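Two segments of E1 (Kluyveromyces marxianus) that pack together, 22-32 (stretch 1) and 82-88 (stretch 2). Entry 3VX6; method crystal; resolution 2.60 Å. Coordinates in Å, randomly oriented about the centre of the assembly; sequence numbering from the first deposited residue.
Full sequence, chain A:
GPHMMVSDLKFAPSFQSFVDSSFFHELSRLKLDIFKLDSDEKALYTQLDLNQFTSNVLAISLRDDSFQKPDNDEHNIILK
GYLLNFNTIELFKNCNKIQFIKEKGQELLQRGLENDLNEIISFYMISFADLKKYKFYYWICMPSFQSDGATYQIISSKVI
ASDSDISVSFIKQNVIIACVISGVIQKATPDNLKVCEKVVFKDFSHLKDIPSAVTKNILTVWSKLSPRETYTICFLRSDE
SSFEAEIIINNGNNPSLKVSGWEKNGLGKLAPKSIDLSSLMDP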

# COMPACT_ATOMS: atom_id res chain seq x y z
N SER A 22 -2.06 21.23 -5.54
CA SER A 22 -1.72 21.71 -4.20
C SER A 22 -0.66 20.86 -3.52
O SER A 22 -0.08 21.28 -2.51
N PHE A 23 -0.41 19.67 -4.05
CA PHE A 23 0.60 18.77 -3.49
C PHE A 23 1.96 19.19 -3.99
O PHE A 23 2.92 19.23 -3.24
N PHE A 24 2.03 19.49 -5.29
CA PHE A 24 3.27 19.93 -5.90
C PHE A 24 3.50 21.37 -5.53
O PHE A 24 4.63 21.85 -5.55
N HIS A 25 2.42 22.06 -5.21
CA HIS A 25 2.53 23.44 -4.79
C HIS A 25 3.17 23.32 -3.42
O HIS A 25 4.12 24.03 -3.11
N GLU A 26 2.66 22.40 -2.62
CA GLU A 26 3.19 22.19 -1.28
C GLU A 26 4.58 21.57 -1.38
O GLU A 26 5.48 21.92 -0.62
N LEU A 27 4.77 20.65 -2.32
CA LEU A 27 6.07 20.03 -2.49
C LEU A 27 7.02 21.15 -2.82
O LEU A 27 8.11 21.23 -2.27
N SER A 28 6.58 22.01 -3.73
CA SER A 28 7.40 23.15 -4.13
C SER A 28 7.73 23.95 -2.89
O SER A 28 8.89 24.22 -2.61
N ARG A 29 6.70 24.33 -2.14
CA ARG A 29 6.89 25.09 -0.92
C ARG A 29 7.90 24.37 -0.02
O ARG A 29 8.91 24.94 0.37
N LEU A 30 7.63 23.11 0.28
CA LEU A 30 8.52 22.33 1.13
C LEU A 30 9.92 22.20 0.56
O LEU A 30 10.90 22.27 1.30
N LYS A 31 10.02 21.99 -0.75
CA LYS A 31 11.32 21.87 -1.39
C LYS A 31 11.98 23.23 -1.39
O LYS A 31 13.17 23.37 -1.67
N LEU A 32 11.19 24.25 -1.08
CA LEU A 32 11.68 25.62 -1.04
C LEU A 32 11.88 26.12 0.37
O LEU A 32 12.56 27.12 0.57
N TYR A 82 5.93 7.62 1.60
CA TYR A 82 7.21 8.29 1.55
C TYR A 82 7.44 8.88 0.17
O TYR A 82 7.08 8.29 -0.85
N LEU A 83 8.02 10.07 0.14
CA LEU A 83 8.32 10.71 -1.13
C LEU A 83 9.83 10.80 -1.31
O LEU A 83 10.57 11.02 -0.37
N LEU A 84 10.27 10.59 -2.54
CA LEU A 84 11.67 10.70 -2.88
C LEU A 84 11.72 11.64 -4.08
O LEU A 84 11.72 11.20 -5.22
N ASN A 85 11.74 12.94 -3.81
CA ASN A 85 11.80 13.91 -4.89
C ASN A 85 13.23 14.15 -5.38
O ASN A 85 14.05 14.74 -4.67
N PHE A 86 13.51 13.68 -6.59
CA PHE A 86 14.81 13.87 -7.22
C PHE A 86 15.02 15.34 -7.58
O PHE A 86 14.06 16.08 -7.84
N ASN A 87 16.28 15.77 -7.56
CA ASN A 87 16.62 17.16 -7.85
C ASN A 87 16.79 17.45 -9.33
O ASN A 87 16.72 18.60 -9.75
N THR A 88 17.00 16.41 -10.13
CA THR A 88 17.16 16.63 -11.55
C THR A 88 16.32 15.63 -12.32
O THR A 88 16.08 14.52 -11.84

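Read as a design lesson, this contact is a helix laid across a strand at a steep angle, 71° between their N-to-C directions, with the axes 11.6 Å apart at closest approach. That spacing leaves room for side chains from both elements to meet, and the strand supplies them by its ordinary alternation: Leu83 and Asn85 point toward the helix, while Tyr82 and Leu84 are out of its reach. The helix answers with a line of residues spaced by four, Phe23, Leu27 and Lys31, which its pitch brings onto roughly the same side.

Tyr82, where the stretch opens, takes chi1 m and stays 10.0 Å or more from the helix with every atom of its side chain, so the contact begins one residue later. Leu83 is the apolar centre. With chi1 t and chi2 p it extends its CD2 methyl to the helix, where Leu83 CD2 lies 3.5 Å from Leu27 CD1. Leu27 adopts the same pair of wells, t and p, and also points toward its partner, so two buried leucines meet methyl to methyl. The same Leu83 CD2 also sits 4.2 Å from Phe23 CZ. Phe23 starts from a sideways CA-to-CB bond, but its t rotamer carries the ring closer to the strand, and it meets the leucine methyl obliquely. One methyl thus serves two helical residues a turn apart, an economical way to fill the space between crossed elements.

Leu84, next along, has chi1 t and a chi2 between wells, and takes no part in the contact. Asn85 then brings the chain back to the helix. Asn85 CA and Lys31 CA are the nearest CA pair across the stretches, at 8.7 Å, and the chi1 t of Asn85 sends its amide into the gap. There Asn85 OD1 approaches Leu27 CD2 at 3.7 Å, and Asn85 ND2 approaches Lys31 CD at 3.6 Å. Neither is a hydrogen bond, because the helix offers carbon at both points; the amide packs by shape here, and both of its polar atoms find their hydrogen bonds elsewhere in the structure. A buried asparagine can therefore line a contact without a polar partner across it.

Lys31 is fully extended, t at all four chi angles, so its methylene chain runs past Asn85 while the amine is carried on toward Phe86 and Asn87. Lys31 NZ comes within 4.4 Å of Phe86 O and likewise 4.4 Å of Asn87 O, too far for hydrogen bonding; the amine is satisfied elsewhere in the structure. Phe86 itself points away with chi1 m, and Asn87, chi1 p, starts sideways and leads its end away; what lies nearest the amine in both residues is the backbone O. Thr88 also points away, and its side chain caps a backbone nitrogen just past the stretch.

No hydrogen bond or salt bridge crosses between the stretches. They bury 247 Å² between them, most of it at Leu83 and Asn85 and their partners Leu27 and Lys31, with Phe23 adding a smaller share.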

# COMPACT_ATOMS: atom_id res chain seq x y z
CB SER A 22 -2.97 21.75 -3.32
OG SER A 22 -3.39 20.46 -2.96
CB PHE A 23 0.35 17.33 -3.93
CG PHE A 23 1.44 16.39 -3.52
CD1 PHE A 23 2.49 16.11 -4.38
CD2 PHE A 23 1.42 15.79 -2.26
CE1 PHE A 23 3.49 15.24 -4.00
CE2 PHE A 23 2.42 14.91 -1.88
CZ PHE A 23 3.46 14.63 -2.75
CB PHE A 24 3.21 19.76 -7.40
CG PHE A 24 3.42 18.36 -7.84
CD1 PHE A 24 2.43 17.69 -8.55
CD2 PHE A 24 4.58 17.68 -7.49
CE1 PHE A 24 2.61 16.37 -8.91
CE2 PHE A 24 4.76 16.37 -7.84
CZ PHE A 24 3.78 15.71 -8.55
CB HIS A 25 1.15 24.08 -4.69
CG HIS A 25 0.75 24.85 -5.91
ND1 HIS A 25 0.77 24.30 -7.18
CD2 HIS A 25 0.29 26.11 -6.06
CE1 HIS A 25 0.35 25.20 -8.05
NE2 HIS A 25 0.05 26.31 -7.40
CB GLU A 26 2.26 21.29 -0.47
CG GLU A 26 2.72 21.01 0.97
CD GLU A 26 2.83 22.26 1.84
OE1 GLU A 26 2.51 23.37 1.35
OE2 GLU A 26 3.23 22.13 3.01
CB LEU A 27 6.07 19.00 -3.63
CG LEU A 27 7.44 18.42 -3.99
CD1 LEU A 27 8.12 17.85 -2.75
CD2 LEU A 27 7.28 17.34 -5.04
CB SER A 28 6.63 24.03 -5.12
OG SER A 28 6.39 23.34 -6.34
CB ARG A 29 5.55 25.27 -0.19
CG ARG A 29 4.51 26.08 -0.97
CD ARG A 29 3.08 25.75 -0.52
NE ARG A 29 2.11 26.02 -1.59
CZ ARG A 29 0.90 25.47 -1.67
NH1 ARG A 29 0.49 24.61 -0.73
NH2 ARG A 29 0.10 25.76 -2.68
CB LEU A 30 7.93 20.95 1.40
CG LEU A 30 6.78 20.89 2.41
CD1 LEU A 30 6.24 19.48 2.45
CD2 LEU A 30 7.26 21.31 3.79
CB LYS A 31 11.20 21.37 -2.83
CG LYS A 31 12.55 21.19 -3.51
CD LYS A 31 12.43 20.86 -4.98
CE LYS A 31 13.80 20.68 -5.61
NZ LYS A 31 13.72 20.41 -7.07
CB LEU A 32 10.72 26.56 -1.76
CG LEU A 32 10.69 26.46 -3.29
CD1 LEU A 32 9.72 27.49 -3.83
CD2 LEU A 32 12.09 26.68 -3.85
CB TYR A 82 8.34 7.31 1.92
CG TYR A 82 8.21 6.76 3.33
CD1 TYR A 82 8.40 7.57 4.46
CD2 TYR A 82 7.78 5.44 3.54
CE1 TYR A 82 8.16 7.09 5.76
CE2 TYR A 82 7.54 4.94 4.83
CZ TYR A 82 7.73 5.77 5.93
OH TYR A 82 7.45 5.26 7.19
CB LEU A 83 7.69 12.11 -1.18
CG LEU A 83 8.16 13.05 -2.30
CD1 LEU A 83 7.74 12.53 -3.66
CD2 LEU A 83 7.59 14.44 -2.05
CB LEU A 84 12.25 9.34 -3.26
CG LEU A 84 13.79 9.23 -3.24
CD1 LEU A 84 14.22 8.26 -4.33
CD2 LEU A 84 14.46 10.57 -3.47
CB ASN A 85 11.23 15.26 -4.43
CG ASN A 85 11.25 16.30 -5.54
OD1 ASN A 85 10.52 16.18 -6.52
ND2 ASN A 85 12.12 17.31 -5.41
CB PHE A 86 14.92 12.99 -8.46
CG PHE A 86 15.00 11.54 -8.15
CD1 PHE A 86 16.15 11.02 -7.57
CD2 PHE A 86 13.92 10.70 -8.37
CE1 PHE A 86 16.22 9.68 -7.20
CE2 PHE A 86 13.97 9.37 -8.00
CZ PHE A 86 15.13 8.85 -7.42
CB ASN A 87 17.88 17.56 -7.08
CG ASN A 87 18.97 16.48 -7.11
OD1 ASN A 87 18.76 15.36 -7.60
ND2 ASN A 87 20.14 16.81 -6.56
CB THR A 88 18.64 16.50 -12.00
OG1 THR A 88 18.91 15.15 -12.42
CG2 THR A 88 19.58 16.86 -10.86